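Local coordinates for protection of telomeres protein 1 (Schizosaccharomyces pombe, PDB 4HIO), which binds single-stranded telomeric DNA, protecting the 3' overhang and regulating telomerase and telomere length, at residues I67-W72 with L104-H109. The protein carries 1 engineered substitution. Sequence-based numbering, arbitrary orientation.
Sequences IRCILW and LECILH. With nucleotides of chain B.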
loop_
_atom_site.group_PDB
_atom_site.type_symbol
_atom_site.label_atom_id
_atom_site.label_comp_id
_atom_site.label_asym_id
_atom_site.label_seq_id
_atom_site.Cartn_x
_atom_site.Cartn_y
_atom_site.Cartn_z
ATOM N N ILE A 67 -1.648 -0.616 -5.235
ATOM C CA ILE A 67 -1.628 0.833 -5.094
ATOM C C ILE A 67 -0.269 1.343 -4.612
ATOM O O ILE A 67 0.393 0.714 -3.789
ATOM C CB ILE A 67 -2.761 1.346 -4.164
ATOM C CG1 ILE A 67 -2.754 2.877 -4.103
ATOM C CG2 ILE A 67 -2.646 0.736 -2.776
ATOM C CD1 ILE A 67 -3.955 3.479 -3.416
ATOM N N ARG A 68 0.139 2.485 -5.153
ATOM C CA ARG A 68 1.360 3.153 -4.737
ATOM C C ARG A 68 1.138 3.904 -3.433
ATOM O O ARG A 68 0.193 4.679 -3.305
ATOM C CB ARG A 68 1.826 4.121 -5.829
ATOM C CG ARG A 68 3.234 4.654 -5.650
ATOM C CD ARG A 68 3.670 5.440 -6.871
ATOM N NE ARG A 68 2.565 6.218 -7.411
ATOM C CZ ARG A 68 2.293 6.349 -8.703
ATOM N NH1 ARG A 68 3.053 5.760 -9.614
ATOM N NH2 ARG A 68 1.262 7.083 -9.083
ATOM N N CYS A 69 2.017 3.671 -2.468
ATOM C CA CYS A 69 2.093 4.504 -1.280
ATOM C C CYS A 69 3.406 5.280 -1.232
ATOM O O CYS A 69 4.482 4.698 -1.300
ATOM C CB CYS A 69 1.946 3.648 -0.023
ATOM S SG CYS A 69 0.582 2.471 -0.084
ATOM N N ILE A 70 3.309 6.599 -1.136
ATOM C CA ILE A 70 4.491 7.442 -1.070
ATOM C C ILE A 70 4.706 7.942 0.352
ATOM O O ILE A 70 3.832 8.572 0.931
ATOM C CB ILE A 70 4.391 8.637 -2.028
ATOM C CG1 ILE A 70 4.066 8.153 -3.443
ATOM C CG2 ILE A 70 5.683 9.437 -2.018
ATOM C CD1 ILE A 70 4.082 9.242 -4.482
ATOM N N LEU A 71 5.879 7.644 0.902
ATOM C CA LEU A 71 6.209 7.992 2.278
ATOM C C LEU A 71 7.242 9.110 2.324
ATOM O O LEU A 71 8.328 8.976 1.770
ATOM C CB LEU A 71 6.743 6.767 3.019
ATOM C CG LEU A 71 5.732 5.722 3.493
ATOM C CD1 LEU A 71 4.842 5.282 2.346
ATOM C CD2 LEU A 71 6.443 4.528 4.106
ATOM N N TRP A 72 6.890 10.205 2.991
ATOM C CA TRP A 72 7.761 11.359 3.111
ATOM C C TRP A 72 8.313 11.505 4.519
ATOM O O TRP A 72 7.713 11.048 5.487
ATOM C CB TRP A 72 6.998 12.639 2.766
ATOM C CG TRP A 72 6.507 12.725 1.369
ATOM C CD1 TRP A 72 5.240 12.485 0.934
ATOM C CD2 TRP A 72 7.265 13.099 0.213
ATOM N NE1 TRP A 72 5.160 12.676 -0.419
ATOM C CE2 TRP A 72 6.390 13.057 -0.888
ATOM C CE3 TRP A 72 8.598 13.465 0.004
ATOM C CZ2 TRP A 72 6.803 13.363 -2.179
ATOM C CZ3 TRP A 72 9.004 13.769 -1.278
ATOM C CH2 TRP A 72 8.111 13.715 -2.353
ATOM N N LEU A 104 -5.571 6.162 -8.349
ATOM C CA LEU A 104 -5.549 6.360 -6.914
ATOM C C LEU A 104 -4.179 6.027 -6.354
ATOM O O LEU A 104 -3.563 5.053 -6.757
ATOM C CB LEU A 104 -6.581 5.449 -6.252
ATOM C CG LEU A 104 -7.604 6.067 -5.305
ATOM C CD1 LEU A 104 -8.579 5.011 -4.840
ATOM C CD2 LEU A 104 -6.914 6.714 -4.133
ATOM N N GLU A 105 -3.717 6.834 -5.409
ATOM C CA GLU A 105 -2.498 6.520 -4.679
ATOM C C GLU A 105 -2.573 6.948 -3.214
ATOM O O GLU A 105 -3.421 7.746 -2.828
ATOM C CB GLU A 105 -1.291 7.167 -5.353
ATOM C CG GLU A 105 -1.292 8.682 -5.296
ATOM C CD GLU A 105 -0.107 9.288 -6.017
ATOM O OE1 GLU A 105 0.702 8.519 -6.568
ATOM O OE2 GLU A 105 0.013 10.529 -6.031
ATOM N N CYS A 106 -1.670 6.396 -2.415
ATOM C CA CYS A 106 -1.625 6.670 -0.984
ATOM C C CYS A 106 -0.446 7.577 -0.658
ATOM O O CYS A 106 0.628 7.437 -1.231
ATOM C CB CYS A 106 -1.513 5.366 -0.185
ATOM S SG CYS A 106 -3.059 4.450 -0.027
ATOM N N ILE A 107 -0.656 8.496 0.278
ATOM C CA ILE A 107 0.405 9.380 0.739
ATOM C C ILE A 107 0.517 9.426 2.258
ATOM O O ILE A 107 -0.465 9.631 2.956
ATOM C CB ILE A 107 0.216 10.827 0.247
ATOM C CG1 ILE A 107 -0.046 10.854 -1.255
ATOM C CG2 ILE A 107 1.444 11.657 0.577
ATOM C CD1 ILE A 107 1.169 10.523 -2.066
ATOM N N LEU A 108 1.734 9.253 2.755
ATOM C CA LEU A 108 2.033 9.528 4.149
ATOM C C LEU A 108 2.938 10.746 4.157
ATOM O O LEU A 108 4.137 10.635 3.945
ATOM C CB LEU A 108 2.713 8.336 4.822
ATOM C CG LEU A 108 1.809 7.141 5.125
ATOM C CD1 LEU A 108 1.807 6.180 3.955
ATOM C CD2 LEU A 108 2.243 6.435 6.385
ATOM N N HIS A 109 2.338 11.910 4.370
ATOM C CA HIS A 109 3.050 13.159 4.379
ATOM C C HIS A 109 3.601 13.511 5.779
ATOM O O HIS A 109 3.098 13.076 6.765
ATOM C CB HIS A 109 2.135 14.276 3.891
ATOM C CG HIS A 109 0.902 14.444 4.725
ATOM N ND1 HIS A 109 0.849 15.245 5.844
ATOM C CD2 HIS A 109 -0.340 13.921 4.586
ATOM C CE1 HIS A 109 -0.367 15.200 6.359
ATOM N NE2 HIS A 109 -1.105 14.398 5.620
ATOM O "O5'" DG B 1 4.283 19.515 -5.719
ATOM C "C5'" DG B 1 4.571 18.797 -4.514
ATOM C "C4'" DG B 1 6.060 18.764 -4.199
ATOM O "O4'" DG B 1 6.241 18.774 -2.758
ATOM C "C3'" DG B 1 6.790 17.519 -4.692
ATOM O "O3'" DG B 1 8.170 17.776 -4.939
ATOM C "C2'" DG B 1 6.616 16.583 -3.506
ATOM C "C1'" DG B 1 6.786 17.541 -2.334
ATOM N N9 DG B 1 6.100 17.084 -1.128
ATOM C C8 DG B 1 4.755 16.869 -0.973
ATOM N N7 DG B 1 4.424 16.455 0.215
ATOM C C5 DG B 1 5.629 16.385 0.896
ATOM C C6 DG B 1 5.905 15.996 2.229
ATOM O O6 DG B 1 5.114 15.629 3.103
ATOM N N1 DG B 1 7.262 16.068 2.514
ATOM C C2 DG B 1 8.230 16.465 1.627
ATOM N N2 DG B 1 9.488 16.469 2.081
ATOM N N3 DG B 1 7.986 16.830 0.381
ATOM C C4 DG B 1 6.669 16.767 0.084
ATOM P P DG B 2 8.972 16.949 -6.054
ATOM O OP1 DG B 2 10.418 17.194 -5.900
ATOM O OP2 DG B 2 8.313 17.209 -7.351
ATOM O "O5'" DG B 2 8.694 15.430 -5.634
ATOM C "C5'" DG B 2 9.765 14.489 -5.593
ATOM C "C4'" DG B 2 9.566 13.388 -6.617
ATOM O "O4'" DG B 2 8.438 12.568 -6.218
ATOM C "C3'" DG B 2 9.228 13.934 -7.997
ATOM O "O3'" DG B 2 9.693 13.109 -9.052
ATOM C "C2'" DG B 2 7.710 13.963 -7.974
ATOM C "C1'" DG B 2 7.361 12.760 -7.113
ATOM N N9 DG B 2 6.127 13.022 -6.385
ATOM C C8 DG B 2 5.907 14.047 -5.506
ATOM N N7 DG B 2 4.707 14.060 -5.012
ATOM C C5 DG B 2 4.082 12.976 -5.608
ATOM C C6 DG B 2 2.764 12.490 -5.457
ATOM O O6 DG B 2 1.858 12.931 -4.741
ATOM N N1 DG B 2 2.542 11.368 -6.248
ATOM C C2 DG B 2 3.470 10.788 -7.077
ATOM N N2 DG B 2 3.064 9.709 -7.758
ATOM N N3 DG B 2 4.708 11.236 -7.227
ATOM C C4 DG B 2 4.943 12.328 -6.464
ATOM P P DA B 5 4.410 3.731 -15.689
ATOM O OP1 DA B 5 4.954 3.084 -16.901
ATOM O OP2 DA B 5 3.015 4.199 -15.687
ATOM O "O5'" DA B 5 4.642 2.755 -14.450
ATOM C "C5'" DA B 5 5.941 2.567 -13.910
ATOM C "C4'" DA B 5 5.991 1.241 -13.177
ATOM O "O4'" DA B 5 5.177 1.333 -11.990
ATOM C "C3'" DA B 5 5.377 0.080 -13.943
ATOM O "O3'" DA B 5 5.829 -1.156 -13.434
ATOM C "C2'" DA B 5 3.890 0.266 -13.675
ATOM C "C1'" DA B 5 3.869 0.867 -12.273
ATOM N N9 DA B 5 2.964 2.006 -12.169
ATOM C C8 DA B 5 2.833 3.033 -13.060
ATOM N N7 DA B 5 1.944 3.929 -12.716
ATOM C C5 DA B 5 1.462 3.452 -11.505
ATOM C C6 DA B 5 0.491 3.942 -10.614
ATOM N N6 DA B 5 -0.192 5.070 -10.808
ATOM N N1 DA B 5 0.249 3.221 -9.505
ATOM C C2 DA B 5 0.932 2.092 -9.310
ATOM N N3 DA B 5 1.857 1.526 -10.073
ATOM C C4 DA B 5 2.078 2.268 -11.161
HETATM O O HOH W 1 -1.196 3.819 -7.276
#
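Ile70 lies alongside Ile107, its CB 3.7 Å from Ile107 CD1, on the DNA-binding face of the OB fold in this single-stranded-DNA-binding domain of Pot1. Strands 67-71 and 104-108 make the parallel pairing that closes the OB barrel, while strand 33-38 pairs antiparallel with the other side of 67-71, and strand 88-98 with the other side of 104-108. Arg68 O accepts from Cys106 N, Ile70 N donates to Cys106 O, Ile70 O accepts from Leu108 N, and the ladder ends with Trp72 N donating to Leu108 O.

Arg68, Ile70, Glu105 and Ile107 face the DNA. The Arg68 chain bends at chi3 (38°), and its guanidinium grips Glu105 side-on, NE at 3.1 Å and NH2 at 2.9 Å both donating to OE1, with the two flat groups turned 76° apart. Glu105 CG sits between its backbone N and carbonyl carbon (chi1 67°), and the extended chain beyond carries the carboxylate to the Watson-Crick edge of DG2 of chain B: OE1 accepts from N2 and OE2 from N1 at 2.7 Å. Taking both N1-H and N2-H of the base is consistent with recognition of guanine. Three N-H groups thus converge on OE1, which should stabilise the negative charge; Arg68 also has a salt bridge to Asp99. Its guanidinium is sandwiched between the base of DA5 and N2 of DG2, both of chain B.

Trp72 lays one ring face over the base of DG1 of chain B, while Ile70 CG2 backs the other and Ile107 CG2 meets the edge.

On the barrel side Cys69, Leu71, Cys106 and Leu108 pack inward, and helix 74-79 touches both leucines. There Leu71 CD1 lies 3.6 Å from Leu108 CD1, and Cys69 SG is 3.6 Å from Cys106 CB.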